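Local coordinates for protein eukaryotic translation initiation factor 4 gamma 2 (Homo sapiens, PDB 4IUL) that probably acts in translation initiation as an eIF4G relative, its HEAT-repeat MIF4G domain interacting with the RNA helicase eIF4A, at residues L80-R83 with L84-A88; Q104-T107 with F108-L111. All coordinates share one frame; numbering follows the deposited sequence.

Interaction 1: L80-R83 with L84-A88; sequences LCLR and LAEDA
Arg83 and Asp87, one helical turn apart, both set CG beside the backbone N (chi1 -51° and -57°), and their side chains run side by side in the same direction. The arginine chain then folds back at chi2 and chi3. This swings NH1 to Asp87 OD2, 3.0 Å away, in a salt bridge. The carboxylate oxygen sits in the guanidinium plane. NH1 meets it from above the carboxylate plane, and the two planes stand 80° apart. An alanine in place of Arg83 would probably leave the Asp87 carboxylate without this charged mate and free to turn. Leu82 and Glu86 make a looser pair, with Leu82 CD1 3.8 Å from Glu86 OE2. Glu86 CG also rests 3.2 Å from Leu82 O. On the buried side, Leu84 CG lies 3.5 Å from Leu80 O, and both leucines pack on helix 38-48. The backbone ladder runs from Leu84 N to Leu80 O through Asp87 N to Arg83 O. Ala88 N still bonds to Leu84 O, although Ala88 itself has left helical phi/psi. These i to i+4 bonds are those of an alpha-helix. Buried leucines and outer charged residues make it amphipathic, here in the last turns of helix 74-87 in the HEAT-repeat MIF4G fold.

Interaction 2: Q104-T107 with F108-L111; sequences QSTT and FRRL. With SO4 (sulfate ion), chain D.
Thr106 is the N-cap of helix 107-127 and turns its hydroxyl to the first helical turn. With chi1 at 67°, OG1 lies between the backbone N and the carbonyl carbon, and it accepts a weak but straight bond from Arg109 N at 3.5 Å. Two backbone bonds start the helix: Arg110 N to Thr106 O and Leu111 N to Thr107 O. Among the side-chain polar contacts, Gln104 reaches Arg109 from the loop. The extended Arg109 chain crosses the glutamine at about a right angle. NE donates to Gln104 OE1 at 3.2 Å, with the oxygen in the guanidinium plane, and NH2 adds a weak second bond. One amide oxygen thus meets two donors at the guanidinium edge. The Thr107 hydroxyl has its partners elsewhere, in hydrogen bonds with Phe91 N and Asn90 OD1. Among the apolar contacts, Thr107 CG2 lies beside Leu111 CD1, 4.0 Å away, with the two side chains pointing the same way. Charge gathers at Arg110, which is salt-bridged to Asp92 and also binds a sulfate, probably from the crystallisation liquor. Lys53 and Lys57 also bond to that anion. Arg110 NH1 donates to sulfate O2 at 3.0 Å, and Leu111 CD2 lies 3.6 Å from sulfate O3.

Interactions 1 and 2 sit at adjoining ends of consecutive helices: the C-terminal end of helix 74-87 and the N-terminal start of helix 107-127. Their centres are about 10 Å apart, and both are partly buried. The shared side is mainly apolar. The Phe108 ring of interaction 2 packs on Leu84 and Ala85 of interaction 1, and beside them its CE2 makes a backbone contact, 3.4 Å from Cys81 O. Both also lean on helix 53-69. The capping hydroxyl of interaction 2 is buried too. The outer sides differ. Helix 74-87 carries an acid-base pair there. Interaction 2 has the Gln104 amide with Arg109, and the anion-binding Arg110.

Interaction 1: L80-R83 with L84-A88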
loop_
_atom_site.group_PDB
_atom_site.type_symbol
_atom_site.label_atom_id
_atom_site.label_comp_id
_atom_site.label_asym_id
_atom_site.label_seq_id
_atom_site.Cartn_x
_atom_site.Cartn_y
_atom_site.Cartn_z
ATOM N N LEU A 80 -11.523 4.772 -2.058
ATOM C CA LEU A 80 -11.732 6.205 -1.879
ATOM C C LEU A 80 -10.735 6.977 -2.758
ATOM O O LEU A 80 -11.079 7.988 -3.379
ATOM C CB LEU A 80 -11.549 6.574 -0.409
ATOM C CG LEU A 80 -11.862 8.010 0.005
ATOM C CD1 LEU A 80 -13.328 8.339 -0.273
ATOM C CD2 LEU A 80 -11.552 8.160 1.493
ATOM N N CYS A 81 -9.500 6.487 -2.823
ATOM C CA CYS A 81 -8.481 7.131 -3.646
ATOM C C CYS A 81 -8.843 7.040 -5.135
ATOM O O CYS A 81 -8.603 7.983 -5.899
ATOM C CB CYS A 81 -7.109 6.501 -3.375
ATOM S SG CYS A 81 -6.415 6.926 -1.726
ATOM N N LEU A 82 -9.434 5.917 -5.542
ATOM C CA LEU A 82 -9.832 5.732 -6.939
ATOM C C LEU A 82 -10.854 6.780 -7.378
ATOM O O LEU A 82 -10.710 7.387 -8.435
ATOM C CB LEU A 82 -10.420 4.338 -7.151
ATOM C CG LEU A 82 -11.055 4.065 -8.528
ATOM C CD1 LEU A 82 -10.028 4.288 -9.651
ATOM C CD2 LEU A 82 -11.584 2.622 -8.565
ATOM N N ARG A 83 -11.887 6.981 -6.564
ATOM C CA ARG A 83 -12.935 7.956 -6.863
ATOM C C ARG A 83 -12.356 9.363 -7.016
ATOM O O ARG A 83 -12.689 10.086 -7.959
ATOM C CB ARG A 83 -13.987 7.954 -5.748
ATOM C CG ARG A 83 -14.523 6.569 -5.401
ATOM C CD ARG A 83 -15.496 6.021 -6.450
ATOM N NE ARG A 83 -16.816 6.638 -6.332
ATOM C CZ ARG A 83 -17.155 7.801 -6.879
ATOM N NH1 ARG A 83 -16.271 8.483 -7.602
ATOM N NH2 ARG A 83 -18.370 8.300 -6.679
ATOM N N LEU A 84 -11.489 9.750 -6.082
ATOM C CA LEU A 84 -10.867 11.072 -6.124
ATOM C C LEU A 84 -9.964 11.225 -7.347
ATOM O O LEU A 84 -9.929 12.284 -7.978
ATOM C CB LEU A 84 -10.058 11.322 -4.842
ATOM C CG LEU A 84 -10.903 11.454 -3.568
ATOM C CD1 LEU A 84 -10.010 11.542 -2.337
ATOM C CD2 LEU A 84 -11.771 12.691 -3.680
ATOM N N ALA A 85 -9.239 10.162 -7.686
ATOM C CA ALA A 85 -8.347 10.200 -8.838
ATOM C C ALA A 85 -9.112 10.455 -10.128
ATOM O O ALA A 85 -8.624 11.147 -11.028
ATOM C CB ALA A 85 -7.575 8.887 -8.949
ATOM N N GLU A 86 -10.313 9.900 -10.214
ATOM C CA GLU A 86 -11.118 10.047 -11.415
ATOM C C GLU A 86 -11.919 11.339 -11.474
ATOM O O GLU A 86 -12.096 11.899 -12.552
ATOM C CB GLU A 86 -12.066 8.846 -11.572
ATOM C CG GLU A 86 -11.355 7.489 -11.584
ATOM C CD GLU A 86 -12.281 6.315 -11.903
ATOM O OE1 GLU A 86 -13.391 6.245 -11.332
ATOM O OE2 GLU A 86 -11.888 5.450 -12.718
ATOM N N ASP A 87 -12.383 11.829 -10.328
ATOM C CA ASP A 87 -13.201 13.044 -10.319
ATOM C C ASP A 87 -12.506 14.379 -10.025
ATOM O O ASP A 87 -12.964 15.423 -10.481
ATOM C CB ASP A 87 -14.393 12.857 -9.369
ATOM C CG ASP A 87 -15.253 11.647 -9.740
ATOM O OD1 ASP A 87 -15.179 11.205 -10.908
ATOM O OD2 ASP A 87 -16.006 11.145 -8.874
ATOM N N ALA A 88 -11.409 14.359 -9.278
ATOM C CA ALA A 88 -10.709 15.599 -8.956
ATOM C C ALA A 88 -10.133 16.285 -10.197
ATOM O O ALA A 88 -9.507 15.643 -11.032
ATOM C CB ALA A 88 -9.594 15.326 -7.960
#

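Interaction 2: Q104-T107 with F108-L111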
loop_
_atom_site.group_PDB
_atom_site.type_symbol
_atom_site.label_atom_id
_atom_site.label_comp_id
_atom_site.label_asym_id
_atom_site.label_seq_id
_atom_site.Cartn_x
_atom_site.Cartn_y
_atom_site.Cartn_z
ATOM N N GLN A 104 -5.025 8.575 -18.239
ATOM C CA GLN A 104 -5.155 9.844 -17.540
ATOM C C GLN A 104 -4.031 10.115 -16.536
ATOM O O GLN A 104 -3.600 9.229 -15.802
ATOM C CB GLN A 104 -6.510 9.900 -16.821
ATOM C CG GLN A 104 -6.792 11.216 -16.102
ATOM C CD GLN A 104 -8.007 11.138 -15.185
ATOM O OE1 GLN A 104 -8.061 10.307 -14.269
ATOM N NE2 GLN A 104 -8.988 12.006 -15.423
ATOM N N SER A 105 -3.572 11.358 -16.521
ATOM C CA SER A 105 -2.528 11.794 -15.616
ATOM C C SER A 105 -3.014 13.099 -14.997
ATOM O O SER A 105 -3.337 14.045 -15.718
ATOM C CB SER A 105 -1.228 12.029 -16.387
ATOM O OG SER A 105 -0.167 12.338 -15.501
ATOM N N THR A 106 -3.082 13.150 -13.668
ATOM C CA THR A 106 -3.551 14.352 -12.986
ATOM C C THR A 106 -2.789 14.665 -11.701
ATOM O O THR A 106 -1.982 13.868 -11.216
ATOM C CB THR A 106 -5.038 14.245 -12.604
ATOM O OG1 THR A 106 -5.195 13.239 -11.596
ATOM C CG2 THR A 106 -5.888 13.875 -13.815
ATOM N N THR A 107 -3.079 15.842 -11.155
ATOM C CA THR A 107 -2.474 16.327 -9.929
ATOM C C THR A 107 -2.645 15.285 -8.825
ATOM O O THR A 107 -1.662 14.847 -8.219
ATOM C CB THR A 107 -3.138 17.662 -9.493
ATOM O OG1 THR A 107 -2.979 18.630 -10.539
ATOM C CG2 THR A 107 -2.499 18.202 -8.219
ATOM N N PHE A 108 -3.890 14.881 -8.577
ATOM C CA PHE A 108 -4.157 13.903 -7.540
ATOM C C PHE A 108 -3.298 12.654 -7.711
ATOM O O PHE A 108 -2.576 12.266 -6.791
ATOM C CB PHE A 108 -5.624 13.478 -7.521
ATOM C CG PHE A 108 -5.966 12.581 -6.359
ATOM C CD1 PHE A 108 -6.182 13.116 -5.092
ATOM C CD2 PHE A 108 -5.972 11.198 -6.508
ATOM C CE1 PHE A 108 -6.396 12.283 -3.984
ATOM C CE2 PHE A 108 -6.182 10.356 -5.407
ATOM C CZ PHE A 108 -6.392 10.898 -4.143
ATOM N N ARG A 109 -3.369 12.042 -8.891
ATOM C CA ARG A 109 -2.610 10.824 -9.173
ATOM C C ARG A 109 -1.122 10.963 -8.913
ATOM O O ARG A 109 -0.510 10.068 -8.337
ATOM C CB ARG A 109 -2.835 10.361 -10.622
ATOM C CG ARG A 109 -4.226 9.766 -10.893
ATOM C CD ARG A 109 -4.357 9.334 -12.347
ATOM N NE ARG A 109 -5.697 8.872 -12.694
ATOM C CZ ARG A 109 -6.190 7.676 -12.382
ATOM N NH1 ARG A 109 -5.452 6.805 -11.711
ATOM N NH2 ARG A 109 -7.421 7.348 -12.751
ATOM N N ARG A 110 -0.553 12.085 -9.336
ATOM C CA ARG A 110 0.868 12.370 -9.164
ATOM C C ARG A 110 1.287 12.516 -7.695
ATOM O O ARG A 110 2.302 11.969 -7.279
ATOM C CB ARG A 110 1.224 13.649 -9.935
ATOM C CG ARG A 110 2.561 14.279 -9.563
ATOM C CD ARG A 110 2.884 15.476 -10.456
ATOM N NE ARG A 110 2.088 16.671 -10.162
ATOM C CZ ARG A 110 2.296 17.472 -9.120
ATOM N NH1 ARG A 110 1.526 18.541 -8.934
ATOM N NH2 ARG A 110 3.276 17.209 -8.263
ATOM N N LEU A 111 0.513 13.249 -6.908
ATOM C CA LEU A 111 0.860 13.435 -5.501
ATOM C C LEU A 111 0.632 12.173 -4.658
ATOM O O LEU A 111 1.303 11.975 -3.640
ATOM C CB LEU A 111 0.077 14.617 -4.912
ATOM C CG LEU A 111 0.360 16.011 -5.506
ATOM C CD1 LEU A 111 -0.638 17.022 -4.935
ATOM C CD2 LEU A 111 1.802 16.455 -5.202
HETATM S S SO4 D . 3.947 20.654 -6.227
HETATM O O1 SO4 D . 5.388 20.831 -6.480
HETATM O O2 SO4 D . 3.237 20.491 -7.508
HETATM O O3 SO4 D . 3.746 19.457 -5.395
HETATM O O4 SO4 D . 3.421 21.839 -5.526
#